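Local coordinates for putative methyl-accepting chemotaxis signal transduction protein (Campylobacter jejuni, PDB 6W3Y) that probably senses small extracellular ligands for chemotaxis through a Cache-type (PDC) sensor region, which here holds a bound alanine, at residues A[76-81]-A[157-162]; A[50-55]-A[147-152]; A[214-219]-A[227-232]. One frame throughout, in Å; residues are numbered along the deposited sequence.

Contact 1: residues A[76-81]-A[157-162]; sequences INALNV and LGVDIP. With ALA (alanine), chain C.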
loop_
_atom_site.group_PDB
_atom_site.type_symbol
_atom_site.label_atom_id
_atom_site.label_comp_id
_atom_site.label_asym_id
_atom_site.label_seq_id
_atom_site.Cartn_x
_atom_site.Cartn_y
_atom_site.Cartn_z
ATOM N N ILE A 76 2.863 -11.614 11.185
ATOM C CA ILE A 76 2.683 -11.112 9.803
ATOM C C ILE A 76 4.035 -10.837 9.096
ATOM O O ILE A 76 4.054 -10.447 7.930
ATOM C CB ILE A 76 1.757 -9.847 9.782
ATOM C CG1 ILE A 76 0.970 -9.692 8.452
ATOM C CG2 ILE A 76 2.532 -8.587 10.147
ATOM C CD1 ILE A 76 -0.213 -8.725 8.539
ATOM N N ASN A 77 5.164 -11.056 9.795
ATOM C CA ASN A 77 6.471 -10.702 9.260
ATOM C C ASN A 77 6.513 -9.234 8.872
ATOM O O ASN A 77 7.054 -8.861 7.843
ATOM C CB ASN A 77 6.909 -11.642 8.120
ATOM C CG ASN A 77 8.349 -11.454 7.755
ATOM O OD1 ASN A 77 9.174 -11.168 8.607
ATOM N ND2 ASN A 77 8.645 -11.618 6.479
ATOM N N ALA A 78 6.038 -8.380 9.767
ATOM C CA ALA A 78 6.188 -6.940 9.588
ATOM C C ALA A 78 7.643 -6.533 9.810
ATOM O O ALA A 78 8.407 -7.239 10.474
ATOM C CB ALA A 78 5.292 -6.173 10.521
ATOM N N LEU A 79 8.031 -5.359 9.314
ATOM C CA LEU A 79 9.395 -4.873 9.515
ATOM C C LEU A 79 9.567 -4.279 10.937
ATOM O O LEU A 79 10.537 -4.565 11.637
ATOM C CB LEU A 79 9.760 -3.853 8.457
ATOM C CG LEU A 79 11.228 -3.491 8.392
ATOM C CD1 LEU A 79 12.023 -4.722 7.881
ATOM C CD2 LEU A 79 11.434 -2.297 7.461
ATOM N N ASN A 80 8.612 -3.421 11.312
ATOM C CA ASN A 80 8.604 -2.761 12.633
ATOM C C ASN A 80 7.156 -2.717 13.120
ATOM O O ASN A 80 6.256 -2.468 12.284
ATOM C CB ASN A 80 9.155 -1.332 12.596
ATOM C CG ASN A 80 10.531 -1.194 12.043
ATOM O OD1 ASN A 80 11.488 -1.679 12.645
ATOM N ND2 ASN A 80 10.636 -0.469 10.927
ATOM N N VAL A 81 6.975 -2.795 14.422
ATOM C CA VAL A 81 5.677 -2.562 15.038
ATOM C C VAL A 81 5.986 -1.781 16.315
ATOM O O VAL A 81 6.887 -2.156 17.070
ATOM C CB VAL A 81 4.940 -3.893 15.356
ATOM C CG1 VAL A 81 3.628 -3.616 16.074
ATOM C CG2 VAL A 81 4.634 -4.670 14.073
ATOM N N LEU A 157 -0.080 3.796 17.492
ATOM C CA LEU A 157 0.454 2.523 17.025
ATOM C C LEU A 157 0.927 2.729 15.585
ATOM O O LEU A 157 0.219 3.328 14.776
ATOM C CB LEU A 157 -0.695 1.501 17.072
ATOM C CG LEU A 157 -0.404 0.124 16.512
ATOM C CD1 LEU A 157 0.646 -0.589 17.345
ATOM C CD2 LEU A 157 -1.690 -0.688 16.482
ATOM N N GLY A 158 2.073 2.134 15.255
ATOM C CA GLY A 158 2.502 2.059 13.860
ATOM C C GLY A 158 2.931 0.647 13.489
ATOM O O GLY A 158 3.523 -0.067 14.290
ATOM N N VAL A 159 2.604 0.285 12.239
ATOM C CA VAL A 159 2.947 -1.007 11.649
ATOM C C VAL A 159 3.605 -0.731 10.295
ATOM O O VAL A 159 2.980 -0.127 9.430
ATOM C CB VAL A 159 1.700 -1.883 11.468
ATOM C CG1 VAL A 159 2.083 -3.168 10.745
ATOM C CG2 VAL A 159 1.019 -2.168 12.795
ATOM N N ASP A 160 4.868 -1.161 10.129
ATOM C CA ASP A 160 5.577 -0.920 8.878
ATOM C C ASP A 160 5.676 -2.233 8.093
ATOM O O ASP A 160 6.216 -3.235 8.563
ATOM C CB ASP A 160 7.042 -0.478 9.126
ATOM C CG ASP A 160 7.178 0.882 9.775
ATOM O OD1 ASP A 160 6.176 1.632 9.845
ATOM O OD2 ASP A 160 8.333 1.180 10.193
ATOM N N ILE A 161 5.123 -2.198 6.879
ATOM C CA ILE A 161 5.172 -3.317 5.956
ATOM C C ILE A 161 6.063 -2.894 4.764
ATOM O O ILE A 161 5.838 -1.839 4.194
ATOM C CB ILE A 161 3.757 -3.673 5.443
ATOM C CG1 ILE A 161 2.786 -3.913 6.583
ATOM C CG2 ILE A 161 3.854 -4.893 4.506
ATOM C CD1 ILE A 161 3.135 -5.043 7.510
ATOM N N PRO A 162 7.044 -3.730 4.370
ATOM C CA PRO A 162 7.857 -3.339 3.212
ATOM C C PRO A 162 6.978 -3.053 2.008
ATOM O O PRO A 162 6.139 -3.878 1.622
ATOM C CB PRO A 162 8.758 -4.559 2.982
ATOM C CG PRO A 162 8.887 -5.158 4.369
ATOM C CD PRO A 162 7.509 -5.006 4.951
HETATM N N ALA C . 9.098 3.847 10.209
HETATM C CA ALA C . 8.939 4.833 11.319
HETATM C C ALA C . 9.722 6.074 10.978
HETATM O O ALA C . 10.540 6.053 10.029
HETATM C CB ALA C . 9.455 4.245 12.601
HETATM O OXT ALA C . 9.444 7.104 11.654
#
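N80 and D160 meet side chain to side chain on the polar side of this contact, where the bound alanine lies. N80 ND2 gives a hydrogen bond of 2.9 Å to D160 OD2, close to its own amide plane and on the anti side of the carboxylate; amide and carboxylate stand 83° apart, nearly perpendicular. In both residues CG lies anti to the carbonyl carbon and beside the backbone N (chi1 -56° in N80, -67° in D160), and the two groups thereby lean over the same face of the sheet. D160 OD2 also takes a hydrogen bond of 2.8 Å from the ammonium N of alanine. D160 OD1 is held by the hydroxyls of T142 and Y82, which would fix the rotation of the carboxylate. The charge pairing between this buried carboxylate and the ligand ammonium is consistent with amino-acid recognition by Cache sensor domains, and D133, Y131, W115, K113 and T134 complete the site. Beneath the pocket, strand 80-84 runs antiparallel to strand 152-162. D160 N bonds to N80 O at 2.9 Å with an almost straight N-H, and L79 N bonds to D160 O. On the face turned from alanine, V81 CG1 lies 4.4 Å from V159 CG2, and L43 of the long helix 4-48 touches V81 and L157. Packing is also close where A78 CB sits 3.6 Å from D160 O, with I161 CD1 at 3.9 Å from A78 CB. Looser is the end at helix 58-76, closed by a Schellman motif with N77 as its C-prime residue: there the partly exposed P162 brings its CD to 4.3 Å from L79 CB.

Contact 2: residues A[50-55]-A[147-152]; sequences LPYQSL and IYKDGK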
loop_
_atom_site.group_PDB
_atom_site.type_symbol
_atom_site.label_atom_id
_atom_site.label_comp_id
_atom_site.label_asym_id
_atom_site.label_seq_id
_atom_site.Cartn_x
_atom_site.Cartn_y
_atom_site.Cartn_z
ATOM N N LEU A 50 -5.646 -3.726 27.805
ATOM C CA LEU A 50 -4.820 -3.827 29.021
ATOM C C LEU A 50 -5.407 -2.859 30.087
ATOM O O LEU A 50 -5.916 -1.796 29.744
ATOM C CB LEU A 50 -3.355 -3.446 28.705
ATOM C CG LEU A 50 -2.572 -4.467 27.877
ATOM C CD1 LEU A 50 -1.249 -3.871 27.445
ATOM C CD2 LEU A 50 -2.291 -5.725 28.662
ATOM N N PRO A 51 -5.226 -3.162 31.391
ATOM C CA PRO A 51 -5.578 -2.172 32.410
ATOM C C PRO A 51 -4.722 -0.938 32.291
ATOM O O PRO A 51 -3.563 -1.009 31.870
ATOM C CB PRO A 51 -5.305 -2.874 33.733
ATOM C CG PRO A 51 -4.468 -4.057 33.438
ATOM C CD PRO A 51 -4.537 -4.331 31.948
ATOM N N TYR A 52 -5.246 0.191 32.771
ATOM C CA TYR A 52 -4.457 1.392 32.757
ATOM C C TYR A 52 -3.161 1.218 33.458
ATOM O O TYR A 52 -2.169 1.776 33.001
ATOM C CB TYR A 52 -5.194 2.605 33.331
ATOM C CG TYR A 52 -6.047 3.353 32.366
ATOM C CD1 TYR A 52 -5.524 4.292 31.487
ATOM C CD2 TYR A 52 -7.412 3.165 32.407
ATOM C CE1 TYR A 52 -6.383 5.057 30.679
ATOM C CE2 TYR A 52 -8.260 3.877 31.603
ATOM C CZ TYR A 52 -7.762 4.833 30.781
ATOM O OH TYR A 52 -8.697 5.590 30.087
ATOM N N GLN A 53 -3.115 0.465 34.559
ATOM C CA GLN A 53 -1.862 0.332 35.286
ATOM C C GLN A 53 -0.740 -0.158 34.393
ATOM O O GLN A 53 0.415 0.200 34.586
ATOM C CB GLN A 53 -2.014 -0.551 36.523
ATOM C CG GLN A 53 -0.788 -0.510 37.423
ATOM C CD GLN A 53 -0.519 0.895 38.005
ATOM O OE1 GLN A 53 -1.461 1.641 38.351
ATOM N NE2 GLN A 53 0.740 1.321 37.960
ATOM N N SER A 54 -1.067 -1.002 33.403
ATOM C CA SER A 54 -0.072 -1.563 32.506
ATOM C C SER A 54 0.404 -0.624 31.417
ATOM O O SER A 54 1.386 -0.922 30.752
ATOM C CB SER A 54 -0.623 -2.844 31.876
ATOM O OG SER A 54 -0.811 -3.835 32.877
ATOM N N LEU A 55 -0.286 0.505 31.277
ATOM C CA LEU A 55 -0.084 1.454 30.212
ATOM C C LEU A 55 0.499 2.794 30.630
ATOM O O LEU A 55 0.945 3.556 29.777
ATOM C CB LEU A 55 -1.407 1.755 29.485
ATOM C CG LEU A 55 -2.097 0.546 28.845
ATOM C CD1 LEU A 55 -3.478 0.876 28.337
ATOM C CD2 LEU A 55 -1.262 -0.018 27.696
ATOM N N ILE A 147 -4.476 5.107 19.623
ATOM C CA ILE A 147 -5.149 4.203 20.541
ATOM C C ILE A 147 -5.679 4.963 21.748
ATOM O O ILE A 147 -4.905 5.611 22.448
ATOM C CB ILE A 147 -4.188 3.097 21.038
ATOM C CG1 ILE A 147 -3.607 2.285 19.884
ATOM C CG2 ILE A 147 -4.860 2.221 22.083
ATOM C CD1 ILE A 147 -2.654 1.220 20.378
ATOM N N TYR A 148 -6.966 4.785 21.985
ATOM C CA TYR A 148 -7.669 5.407 23.105
ATOM C C TYR A 148 -8.191 4.332 24.030
ATOM O O TYR A 148 -8.707 3.291 23.600
ATOM C CB TYR A 148 -8.832 6.283 22.637
ATOM C CG TYR A 148 -8.381 7.419 21.734
ATOM C CD1 TYR A 148 -8.210 7.243 20.383
ATOM C CD2 TYR A 148 -8.145 8.702 22.238
ATOM C CE1 TYR A 148 -7.822 8.258 19.567
ATOM C CE2 TYR A 148 -7.673 9.719 21.420
ATOM C CZ TYR A 148 -7.542 9.485 20.068
ATOM O OH TYR A 148 -7.059 10.490 19.265
ATOM N N LYS A 149 -8.136 4.598 25.325
ATOM C CA LYS A 149 -8.770 3.711 26.294
ATOM C C LYS A 149 -9.711 4.607 27.114
ATOM O O LYS A 149 -9.266 5.593 27.716
ATOM C CB LYS A 149 -7.752 3.067 27.215
ATOM C CG LYS A 149 -8.376 2.086 28.188
ATOM C CD LYS A 149 -7.315 1.424 29.095
ATOM C CE LYS A 149 -7.938 0.502 30.117
ATOM N NZ LYS A 149 -8.521 -0.701 29.481
ATOM N N ASP A 150 -10.997 4.307 27.245
ATOM C CA ASP A 150 -11.883 5.258 27.951
ATOM C C ASP A 150 -11.757 6.697 27.391
ATOM O O ASP A 150 -11.896 7.656 28.156
ATOM C CB ASP A 150 -11.592 5.308 29.484
ATOM C CG ASP A 150 -11.972 4.028 30.215
ATOM O OD1 ASP A 150 -12.813 3.269 29.698
ATOM O OD2 ASP A 150 -11.468 3.811 31.352
ATOM N N GLY A 151 -11.538 6.895 26.088
ATOM C CA GLY A 151 -11.529 8.274 25.614
ATOM C C GLY A 151 -10.157 8.922 25.749
ATOM O O GLY A 151 -9.938 10.031 25.279
ATOM N N LYS A 152 -9.265 8.243 26.453
ATOM C CA LYS A 152 -7.960 8.746 26.798
ATOM C C LYS A 152 -6.882 8.224 25.838
ATOM O O LYS A 152 -6.666 7.018 25.777
ATOM C CB LYS A 152 -7.651 8.186 28.189
ATOM C CG LYS A 152 -6.587 8.959 28.883
ATOM C CD LYS A 152 -7.174 10.168 29.587
ATOM C CE LYS A 152 -6.029 10.958 30.190
ATOM N NZ LYS A 152 -6.463 12.313 30.636
#
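Apolar contact between Y52 and K149 carries most of this surface meeting. The lysine chain lies over one face of the tyrosine ring, a CH-pi contact in which K149 CD stands 3.7 Å from the centroid of the Y52 ring, 11° off its normal. Ring and chain run past each other in opposite directions, so that the ammonium end of K149 heads for the backbone of L50 while the phenol end of Y52 heads for the backbone of K149. The lysine is extended from chi1 (-177°) through chi3 and bends at chi4 (69°), a kink that turns NZ to its acceptors. L55 CD1 adds to the apolar layer, crossing the chain at about a right angle 3.9 Å from K149 CD, and L55 is itself backed by V65 and I154. The loop 50-55 joins the long helix 4-48 to helix 58-76, and the strand side is the tip of the beta hairpin 139-149/152-162, closed by a type I' turn from K149 to K152. G151, at the third position of that turn, has backbone angles that call for glycine. Among the polar contacts, K149 NZ gives a hydrogen bond of 2.8 Å to L50 O, approaching from above the carbonyl plane, and a second to A48 O at the end of helix 4-48; two carbonyls thus hold one ammonium group. Y52 OH is modelled unusually close to K149 O, at 2.4 Å, and the details of this bond are doubtful; the same carbonyl receives K152 N within the turn. K152 CB lies 3.4 Å from Y52 OH, near the ring plane.

Contact 3: residues A[214-219]-A[227-232]; sequences NNFFSY and LGACTK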
loop_
_atom_site.group_PDB
_atom_site.type_symbol
_atom_site.label_atom_id
_atom_site.label_comp_id
_atom_site.label_asym_id
_atom_site.label_seq_id
_atom_site.Cartn_x
_atom_site.Cartn_y
_atom_site.Cartn_z
ATOM N N ASN A 214 -11.866 2.731 -15.595
ATOM C CA ASN A 214 -12.369 1.464 -16.125
ATOM C C ASN A 214 -12.889 1.573 -17.554
ATOM O O ASN A 214 -13.532 0.659 -18.042
ATOM C CB ASN A 214 -13.408 0.865 -15.182
ATOM C CG ASN A 214 -12.808 0.474 -13.834
ATOM O OD1 ASN A 214 -11.807 -0.247 -13.771
ATOM N ND2 ASN A 214 -13.442 0.905 -12.756
ATOM N N ASN A 215 -12.534 2.661 -18.230
ATOM C CA ASN A 215 -13.024 2.907 -19.558
ATOM C C ASN A 215 -11.934 2.626 -20.565
ATOM O O ASN A 215 -10.904 3.280 -20.591
ATOM C CB ASN A 215 -13.521 4.341 -19.676
ATOM C CG ASN A 215 -14.826 4.553 -18.917
ATOM O OD1 ASN A 215 -15.678 3.661 -18.839
ATOM N ND2 ASN A 215 -14.966 5.721 -18.317
ATOM N N PHE A 216 -12.192 1.618 -21.393
ATOM C CA PHE A 216 -11.214 1.046 -22.302
ATOM C C PHE A 216 -10.914 2.117 -23.362
ATOM O O PHE A 216 -11.842 2.766 -23.888
ATOM C CB PHE A 216 -11.832 -0.241 -22.888
ATOM C CG PHE A 216 -10.841 -1.258 -23.422
ATOM C CD1 PHE A 216 -9.786 -1.736 -22.647
ATOM C CD2 PHE A 216 -10.980 -1.716 -24.733
ATOM C CE1 PHE A 216 -8.947 -2.725 -23.146
ATOM C CE2 PHE A 216 -10.154 -2.697 -25.250
ATOM C CZ PHE A 216 -9.124 -3.183 -24.456
ATOM N N PHE A 217 -9.633 2.243 -23.739
ATOM C CA PHE A 217 -9.178 3.271 -24.683
ATOM C C PHE A 217 -8.109 2.770 -25.666
ATOM O O PHE A 217 -7.558 1.675 -25.483
ATOM C CB PHE A 217 -8.673 4.503 -23.941
ATOM C CG PHE A 217 -7.560 4.228 -22.952
ATOM C CD1 PHE A 217 -6.269 3.868 -23.374
ATOM C CD2 PHE A 217 -7.774 4.417 -21.604
ATOM C CE1 PHE A 217 -5.281 3.576 -22.432
ATOM C CE2 PHE A 217 -6.780 4.156 -20.667
ATOM C CZ PHE A 217 -5.530 3.751 -21.082
ATOM N N SER A 218 -7.985 3.488 -26.794
ATOM C CA SER A 218 -6.934 3.272 -27.775
ATOM C C SER A 218 -5.861 4.366 -27.632
ATOM O O SER A 218 -6.183 5.516 -27.342
ATOM C CB SER A 218 -7.540 3.230 -29.182
ATOM O OG SER A 218 -6.555 3.273 -30.177
ATOM N N TYR A 219 -4.596 4.021 -27.853
ATOM C CA TYR A 219 -3.539 5.001 -27.926
ATOM C C TYR A 219 -2.449 4.498 -28.855
ATOM O O TYR A 219 -2.479 3.348 -29.264
ATOM C CB TYR A 219 -2.993 5.334 -26.520
ATOM C CG TYR A 219 -2.179 4.243 -25.847
ATOM C CD1 TYR A 219 -2.788 3.121 -25.291
ATOM C CD2 TYR A 219 -0.781 4.311 -25.823
ATOM C CE1 TYR A 219 -2.035 2.127 -24.695
ATOM C CE2 TYR A 219 -0.017 3.293 -25.252
ATOM C CZ TYR A 219 -0.658 2.230 -24.642
ATOM O OH TYR A 219 0.101 1.248 -24.039
ATOM N N LEU A 227 -4.261 -0.782 -26.775
ATOM C CA LEU A 227 -5.524 -0.630 -26.084
ATOM C C LEU A 227 -5.210 -0.717 -24.577
ATOM O O LEU A 227 -4.335 -1.461 -24.169
ATOM C CB LEU A 227 -6.487 -1.778 -26.442
ATOM C CG LEU A 227 -6.765 -1.954 -27.922
ATOM C CD1 LEU A 227 -7.466 -3.285 -28.215
ATOM C CD2 LEU A 227 -7.573 -0.781 -28.463
ATOM N N GLY A 228 -6.000 -0.055 -23.751
ATOM C CA GLY A 228 -5.810 -0.178 -22.321
ATOM C C GLY A 228 -6.932 0.397 -21.510
ATOM O O GLY A 228 -7.882 0.966 -22.045
ATOM N N ALA A 229 -6.750 0.339 -20.197
ATOM C CA ALA A 229 -7.676 0.957 -19.249
ATOM C C ALA A 229 -6.931 1.164 -17.951
ATOM O O ALA A 229 -5.993 0.433 -17.647
ATOM C CB ALA A 229 -8.908 0.074 -19.007
ATOM N N CYS A 230 -7.325 2.213 -17.231
ATOM C CA CYS A 230 -6.818 2.434 -15.871
ATOM C C CYS A 230 -7.972 2.693 -14.916
ATOM O O CYS A 230 -9.066 3.092 -15.335
ATOM C CB CYS A 230 -5.882 3.632 -15.845
ATOM S SG CYS A 230 -4.466 3.588 -16.975
ATOM N N THR A 231 -7.683 2.580 -13.619
ATOM C CA THR A 231 -8.632 2.942 -12.589
ATOM C C THR A 231 -7.906 3.387 -11.336
ATOM O O THR A 231 -6.808 2.931 -11.062
ATOM C CB THR A 231 -9.587 1.790 -12.238
ATOM O OG1 THR A 231 -10.643 2.276 -11.404
ATOM C CG2 THR A 231 -8.886 0.642 -11.616
ATOM N N LYS A 232 -8.506 4.296 -10.597
ATOM C CA LYS A 232 -7.963 4.660 -9.283
ATOM C C LYS A 232 -8.178 3.499 -8.336
ATOM O O LYS A 232 -9.261 2.927 -8.292
ATOM C CB LYS A 232 -8.650 5.932 -8.774
ATOM C CG LYS A 232 -8.200 7.235 -9.448
ATOM C CD LYS A 232 -6.681 7.443 -9.520
ATOM C CE LYS A 232 -6.032 7.729 -8.165
ATOM N NZ LYS A 232 -6.368 9.090 -7.674
HETATM O O HOH W 1 -12.465 0.617 -10.212
HETATM O O HOH W 2 -9.304 4.035 -18.419
#
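With chi1 at 57°, F217 has CG wedged between its own backbone N and carbonyl carbon, which folds the ring back over the neighbouring strand at G228. In F216 the torsion is -158°, CG roughly opposite the backbone N, and the ring swings to L227 instead. G228 O consequently sits 3.3 Å above the plane of the F217 ring, over its centre, while the same oxygen accepts the backbone bond from F217 N. At G228 the bare backbone lies against the ring, its CA 4.2 Å from the centroid of the F217 ring in a CH-pi contact. F216 CZ meets L227 CB at 3.6 Å, and A229 CB stands at the edge of the F216 ring, which also touches L15 and Q18 of helix 4-48. These residues form an antiparallel hairpin, strands 217-221 and 224-233, at the border of the five-stranded sheet, with F217 and G228 as a hydrogen-bonded pair and S218 and L227 as a non-hydrogen-bonded one. Beyond the F217 ring, C230 SG lies at its edge, 4.2 Å from F217 CZ, a sulfur-aromatic contact made by a cysteine whose disulfide to C239 ties the strand to its neighbour 236-243. Farther along, N214 N gives a nearly straight bond of 2.8 Å to C230 O. Two waters link the segments: one accepts from N214 ND2 and is bonded to T231 OG1, the other accepts from C230 N, 2.9 Å away, and lies 2.8 Å from N215 O.

Contacts 1 and 2 share the six-stranded sheet of the first PDC domain, touching where L157 packs on I147 on the neighbouring strands 152-162 and 139-149. Their centres are 22 Å apart, and along the chain their segments interleave: 50-55, 76-81, 147-152, 157-162. Contact 3 follows wholly after them, in the separate five-stranded sheet; its centre is about 34 Å from that of contact 1 and 49 Å from that of contact 2. Helix 4-48 reaches both sheets, packing on contacts 1 and 3 and leading into the loop of contact 2. Alanine binds at contact 1, consistent with ligand sensing in the sheet remote from contact 3.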